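Local coordinates for protein adenosine kinase (Sinorhizobium meliloti, PDB 3UBO) that probably transfers a phosphate from ATP to adenosine, as a pfkB-family kinase that binds adenosine and ADP, at residues Asp17-Cys22 and Val56-Gly61; Gln271-Thr276 and Gly312-Arg317. All blocks are in the same frame, centred on the assembly; numbering follows the deposited sequence.

Overall arrangement
The two contacts follow one another along the chain: interaction 1 closes with residues 56-61 long before interaction 2 opens at 271-276. In space their centres lie about 11 Å apart, on the same side of the chain's centre. Interaction 1 pairs two strands of the five-stranded mixed sheet that, as in other pfkB kinases, probably forms the lid; interaction 2 joins two loops of the larger α/β domain, one leading into helix 278-290 and the other following helix 296-311. They meet where Ile314 packs on Val56 and Pro316 on Ala58, and where Arg317 NH2 probably hydrogen-bonds Gly60 O. Adenosine touches both, so lid and α/β domain share its pocket, with ADP bound nearby.

Interaction 1. Residues Asp17-Cys22 and Val56-Gly61; sequences DIIARC and VEASGG. With ADN (adenosine), chain C.
Asp17 and Ala58 exchange two backbone hydrogen bonds, Ala58 N to Asp17 O at 2.8 Å and Asp17 N to Ala58 O at 2.9 Å. Ile19 and Val56 form a second hydrogen-bonded pair of the antiparallel ladder, and Ile18 with Glu57 is the non-hydrogen-bonded pair between them, where Glu57 CA directs its C-H at Asp17 O.

At the end of this ladder adenosine is held by its ribose. The Asp17 carboxylate takes both hydroxyls of the cis-diol, O2' on OD1 (2.9 Å) and O3' on OD2; with CG anti to the carbonyl carbon (chi1 -76°), it is turned to the ribose. Gly61 N also donates to O2', at a modelled distance too short to be taken literally. Glycine suits position 60, where a side chain would run into the Asp17 carboxylate and the ribose, while the positive phi of Gly61 favours glycine. This Gly-Gly pair, just before helix 62-73, is characteristic of the pfkB family.

Apolar contacts cover the same face as Asp17: Ile19 CB lies 3.9 Å from Val56 CG1, and Ile19 CD1 sits near Val56 CG1 (4.0 Å) and more loosely by Ala58 CB.

Strand 16-21 is bonded on its other edge to strand 116-121, whereas strand 56-59 ends the sheet within its chain and offers the Glu57 backbone to the second subunit.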
loop_
_atom_site.group_PDB
_atom_site.type_symbol
_atom_site.label_atom_id
_atom_site.label_comp_id
_atom_site.label_asym_id
_atom_site.label_seq_id
_atom_site.Cartn_x
_atom_site.Cartn_y
_atom_site.Cartn_z
ATOM N N ASP A 17 -8.198 -2.934 2.795
ATOM C CA ASP A 17 -7.840 -2.017 3.888
ATOM C C ASP A 17 -7.296 -0.702 3.400
ATOM O O ASP A 17 -6.300 -0.650 2.615
ATOM C CB ASP A 17 -6.783 -2.652 4.808
ATOM C CG ASP A 17 -7.375 -3.680 5.710
ATOM O OD1 ASP A 17 -8.574 -3.892 5.511
ATOM O OD2 ASP A 17 -6.715 -4.283 6.581
ATOM N N ILE A 18 -7.906 0.359 3.915
ATOM C CA ILE A 18 -7.437 1.704 3.594
ATOM C C ILE A 18 -6.978 2.227 4.896
ATOM O O ILE A 18 -7.785 2.348 5.849
ATOM C CB ILE A 18 -8.551 2.592 2.995
ATOM C CG1 ILE A 18 -9.479 1.675 2.161
ATOM C CG2 ILE A 18 -7.944 3.754 2.246
ATOM C CD1 ILE A 18 -9.951 2.229 0.941
ATOM N N ILE A 19 -5.681 2.504 4.961
ATOM C CA ILE A 19 -5.033 2.695 6.213
ATOM C C ILE A 19 -4.309 4.057 6.272
ATOM O O ILE A 19 -3.643 4.442 5.280
ATOM C CB ILE A 19 -3.920 1.630 6.366
ATOM C CG1 ILE A 19 -4.447 0.200 6.195
ATOM C CG2 ILE A 19 -3.162 1.818 7.660
ATOM C CD1 ILE A 19 -3.346 -0.787 5.571
ATOM N N ALA A 20 -4.363 4.723 7.437
ATOM C CA ALA A 20 -3.556 5.907 7.706
ATOM C C ALA A 20 -3.427 6.156 9.204
ATOM O O ALA A 20 -4.198 5.665 10.003
ATOM C CB ALA A 20 -4.131 7.205 6.993
ATOM N N ARG A 21 -2.418 6.921 9.566
ATOM C CA ARG A 21 -2.147 7.278 10.932
ATOM C C ARG A 21 -3.048 8.405 11.397
ATOM O O ARG A 21 -3.481 9.242 10.602
ATOM C CB ARG A 21 -0.732 7.755 10.923
ATOM C CG ARG A 21 0.040 7.250 12.057
ATOM C CD ARG A 21 1.226 6.451 11.601
ATOM N NE ARG A 21 1.598 5.559 12.690
ATOM C CZ ARG A 21 2.440 4.568 12.517
ATOM N NH1 ARG A 21 3.002 4.373 11.307
ATOM N NH2 ARG A 21 2.713 3.783 13.556
ATOM N N CYS A 22 -3.363 8.430 12.670
ATOM C CA CYS A 22 -4.109 9.529 13.224
ATOM C C CYS A 22 -3.791 9.537 14.725
ATOM O O CYS A 22 -2.989 8.719 15.177
ATOM C CB CYS A 22 -5.581 9.335 12.965
ATOM S SG CYS A 22 -6.241 8.211 14.217
ATOM N N VAL A 56 -3.056 4.409 2.460
ATOM C CA VAL A 56 -2.329 3.393 1.741
ATOM C C VAL A 56 -3.332 2.223 1.671
ATOM O O VAL A 56 -4.014 1.896 2.651
ATOM C CB VAL A 56 -1.024 3.071 2.580
ATOM C CG1 VAL A 56 -1.282 1.921 3.531
ATOM C CG2 VAL A 56 0.164 2.823 1.702
ATOM N N GLU A 57 -3.506 1.625 0.505
ATOM C CA GLU A 57 -4.433 0.478 0.447
ATOM C C GLU A 57 -3.727 -0.878 0.304
ATOM O O GLU A 57 -2.693 -1.033 -0.399
ATOM C CB GLU A 57 -5.677 0.658 -0.490
ATOM C CG GLU A 57 -5.538 1.658 -1.611
ATOM C CD GLU A 57 -5.290 3.107 -1.183
ATOM O OE1 GLU A 57 -5.930 3.673 -0.234
ATOM O OE2 GLU A 57 -4.389 3.705 -1.785
ATOM N N ALA A 58 -4.249 -1.820 1.090
ATOM C CA ALA A 58 -3.684 -3.177 1.121
ATOM C C ALA A 58 -4.770 -4.203 1.355
ATOM O O ALA A 58 -5.525 -4.032 2.333
ATOM C CB ALA A 58 -2.543 -3.299 2.221
ATOM N N SER A 59 -4.851 -5.270 0.536
ATOM C CA SER A 59 -5.758 -6.415 0.919
ATOM C C SER A 59 -5.663 -6.860 2.396
ATOM O O SER A 59 -4.527 -7.009 3.000
ATOM C CB SER A 59 -5.532 -7.641 0.072
ATOM O OG SER A 59 -5.489 -7.350 -1.299
ATOM N N GLY A 60 -6.825 -7.057 2.986
ATOM C CA GLY A 60 -6.946 -7.544 4.341
ATOM C C GLY A 60 -7.929 -8.710 4.386
ATOM O O GLY A 60 -7.861 -9.712 3.643
ATOM N N GLY A 61 -8.886 -8.532 5.281
ATOM C CA GLY A 61 -9.872 -9.528 5.638
ATOM C C GLY A 61 -9.169 -10.446 6.609
ATOM O O GLY A 61 -8.236 -11.125 6.186
HETATM O "O5'" ADN C . -7.299 -8.213 12.217
HETATM C "C5'" ADN C . -6.622 -7.744 10.992
HETATM C "C4'" ADN C . -7.575 -7.554 9.762
HETATM O "O4'" ADN C . -8.954 -7.420 10.126
HETATM C "C3'" ADN C . -7.410 -6.496 8.551
HETATM O "O3'" ADN C . -6.471 -6.603 7.509
HETATM C "C2'" ADN C . -8.882 -6.335 8.042
HETATM O "O2'" ADN C . -9.080 -6.488 6.620
HETATM C "C1'" ADN C . -9.592 -7.302 8.904
HETATM N N9 ADN C . -10.995 -6.865 9.177
HETATM C C8 ADN C . -11.526 -5.659 9.718
HETATM N N7 ADN C . -12.927 -5.796 9.912
HETATM C C5 ADN C . -13.252 -7.100 9.495
HETATM C C6 ADN C . -14.486 -7.804 9.428
HETATM N N6 ADN C . -15.722 -7.216 9.870
HETATM N N1 ADN C . -14.464 -9.160 8.936
HETATM C C2 ADN C . -13.230 -9.765 8.528
HETATM N N3 ADN C . -11.981 -9.100 8.580
HETATM C C4 ADN C . -12.034 -7.765 9.048
#

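Interaction 2. Residues Gln271-Thr276 and Gly312-Arg317; sequences QVVDTT and GQIGPR
Asp274 and Gly315 make the hydrogen bond that joins these two loops: Gly315 N donates to Asp274 OD2 at 3.2 Å, nearly straight (164°), on the anti lone pair that faces away from the other oxygen. The second carboxylate oxygen turns back into its own loop. Asp274 OD1 receives Thr276 OG1 from the syn side at 2.9 Å, close to the carboxylate plane, and Thr276 N from well above that plane at 3.1 Å, which closes an Asx turn. With CG anti to its backbone N (chi1 177°), the aspartate can serve both loops at once, and three donors fix the rotation of its carboxylate. A short acidic side chain suits this place because it divides its oxygens between a turn of its own and a neighbouring amide.

The Asp-Thr-Thr sequence begins the DTTGAGD signature of the pfkB family, whose following residues, Ala278 and Gly279 among them, line the ADP pocket at the start of helix 278-290. The turn thus lies just before that helix. Glycine suits position 315, since at its backbone angles a CB would press against the carbonyl O of Ile314.

The other contacts are van der Waals packing, part of it against backbone. Val273 lays its branches along the backbone of the second loop: CG2 rests 3.9 Å from Gly312 CA, and CG1 approaches Ile314 CG1 more loosely. Ile314 CD1 curls back to within 3.9 Å of Asp274 CB, and its side chain also packs on Leu319 of the second subunit. Thr276 and Pro316 run alongside each other in the same direction, with Thr276 CG2 3.7 Å from Pro316 CB. Both residues touch adenosine, and the compact proline ring also packs against Asn65.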
loop_
_atom_site.group_PDB
_atom_site.type_symbol
_atom_site.label_atom_id
_atom_site.label_comp_id
_atom_site.label_asym_id
_atom_site.label_seq_id
_atom_site.Cartn_x
_atom_site.Cartn_y
_atom_site.Cartn_z
ATOM N N GLN A 271 10.163 -2.045 16.577
ATOM C CA GLN A 271 9.061 -1.133 16.933
ATOM C C GLN A 271 7.735 -1.837 16.723
ATOM O O GLN A 271 7.555 -2.679 15.810
ATOM C CB GLN A 271 8.964 0.183 16.087
ATOM C CG GLN A 271 10.030 0.484 15.017
ATOM C CD GLN A 271 10.201 2.012 14.818
ATOM O OE1 GLN A 271 9.468 2.591 14.031
ATOM N NE2 GLN A 271 11.170 2.673 15.580
ATOM N N VAL A 272 6.777 -1.418 17.525
ATOM C CA VAL A 272 5.398 -1.718 17.241
ATOM C C VAL A 272 4.834 -0.702 16.203
ATOM O O VAL A 272 4.339 0.350 16.570
ATOM C CB VAL A 272 4.625 -1.782 18.568
ATOM C CG1 VAL A 272 3.211 -2.212 18.330
ATOM C CG2 VAL A 272 5.335 -2.754 19.484
ATOM N N VAL A 273 4.949 -1.009 14.911
ATOM C CA VAL A 273 4.536 -0.097 13.871
ATOM C C VAL A 273 3.006 -0.129 13.685
ATOM O O VAL A 273 2.303 0.879 13.907
ATOM C CB VAL A 273 5.223 -0.395 12.527
ATOM C CG1 VAL A 273 4.679 0.578 11.446
ATOM C CG2 VAL A 273 6.756 -0.384 12.658
ATOM N N ASP A 274 2.481 -1.288 13.278
ATOM C CA ASP A 274 1.056 -1.463 13.029
ATOM C C ASP A 274 0.689 -2.870 13.469
ATOM O O ASP A 274 1.072 -3.844 12.854
ATOM C CB ASP A 274 0.745 -1.207 11.543
ATOM C CG ASP A 274 -0.723 -1.450 11.182
ATOM O OD1 ASP A 274 -1.616 -1.399 12.069
ATOM O OD2 ASP A 274 -0.992 -1.746 9.964
ATOM N N THR A 275 -0.051 -2.943 14.554
ATOM C CA THR A 275 -0.658 -4.174 15.037
ATOM C C THR A 275 -1.648 -4.899 14.076
ATOM O O THR A 275 -1.836 -6.111 14.135
ATOM C CB THR A 275 -1.311 -3.871 16.373
ATOM O OG1 THR A 275 -0.370 -4.210 17.341
ATOM C CG2 THR A 275 -2.508 -4.667 16.641
ATOM N N THR A 276 -2.296 -4.167 13.202
ATOM C CA THR A 276 -3.146 -4.770 12.204
ATOM C C THR A 276 -2.542 -6.049 11.621
ATOM O O THR A 276 -1.384 -6.054 11.157
ATOM C CB THR A 276 -3.417 -3.736 11.082
ATOM O OG1 THR A 276 -4.221 -2.709 11.645
ATOM C CG2 THR A 276 -4.098 -4.348 9.884
ATOM N N GLY A 312 5.827 -5.196 12.338
ATOM C CA GLY A 312 6.782 -4.216 11.857
ATOM C C GLY A 312 6.373 -3.632 10.496
ATOM O O GLY A 312 7.225 -3.434 9.639
ATOM N N GLN A 313 5.088 -3.350 10.254
ATOM C CA GLN A 313 4.707 -3.017 8.876
ATOM C C GLN A 313 3.382 -2.294 8.837
ATOM O O GLN A 313 2.428 -2.691 9.513
ATOM C CB GLN A 313 4.492 -4.319 8.105
ATOM C CG GLN A 313 4.905 -4.333 6.683
ATOM C CD GLN A 313 4.420 -5.622 6.042
ATOM O OE1 GLN A 313 3.277 -6.011 6.279
ATOM N NE2 GLN A 313 5.262 -6.273 5.209
ATOM N N ILE A 314 3.295 -1.247 8.030
ATOM C CA ILE A 314 1.981 -0.657 7.753
ATOM C C ILE A 314 1.509 -1.697 6.837
ATOM O O ILE A 314 2.204 -1.971 5.867
ATOM C CB ILE A 314 2.077 0.716 7.013
ATOM C CG1 ILE A 314 2.104 1.845 8.041
ATOM C CG2 ILE A 314 0.927 0.912 6.065
ATOM C CD1 ILE A 314 0.980 1.758 9.006
ATOM N N GLY A 315 0.363 -2.319 7.165
ATOM C CA GLY A 315 -0.139 -3.456 6.398
ATOM C C GLY A 315 -0.292 -4.767 7.179
ATOM O O GLY A 315 0.511 -5.044 8.116
ATOM N N PRO A 316 -1.304 -5.601 6.803
ATOM C CA PRO A 316 -1.571 -6.868 7.497
ATOM C C PRO A 316 -0.951 -8.122 6.786
ATOM O O PRO A 316 -1.042 -9.189 7.400
ATOM C CB PRO A 316 -3.075 -6.951 7.400
ATOM C CG PRO A 316 -3.311 -6.566 5.888
ATOM C CD PRO A 316 -2.226 -5.440 5.652
ATOM N N ARG A 317 -0.325 -8.002 5.601
ATOM C CA ARG A 317 0.189 -9.183 4.886
ATOM C C ARG A 317 1.652 -9.080 4.447
ATOM O O ARG A 317 2.060 -8.100 3.825
ATOM C CB ARG A 317 -0.669 -9.510 3.605
ATOM C CG ARG A 317 -2.065 -10.092 3.835
ATOM C CD ARG A 317 -2.747 -10.364 2.492
ATOM N NE ARG A 317 -4.200 -10.574 2.612
ATOM C CZ ARG A 317 -4.994 -10.791 1.560
ATOM N NH1 ARG A 317 -4.428 -10.834 0.341
ATOM N NH2 ARG A 317 -6.347 -10.970 1.708
#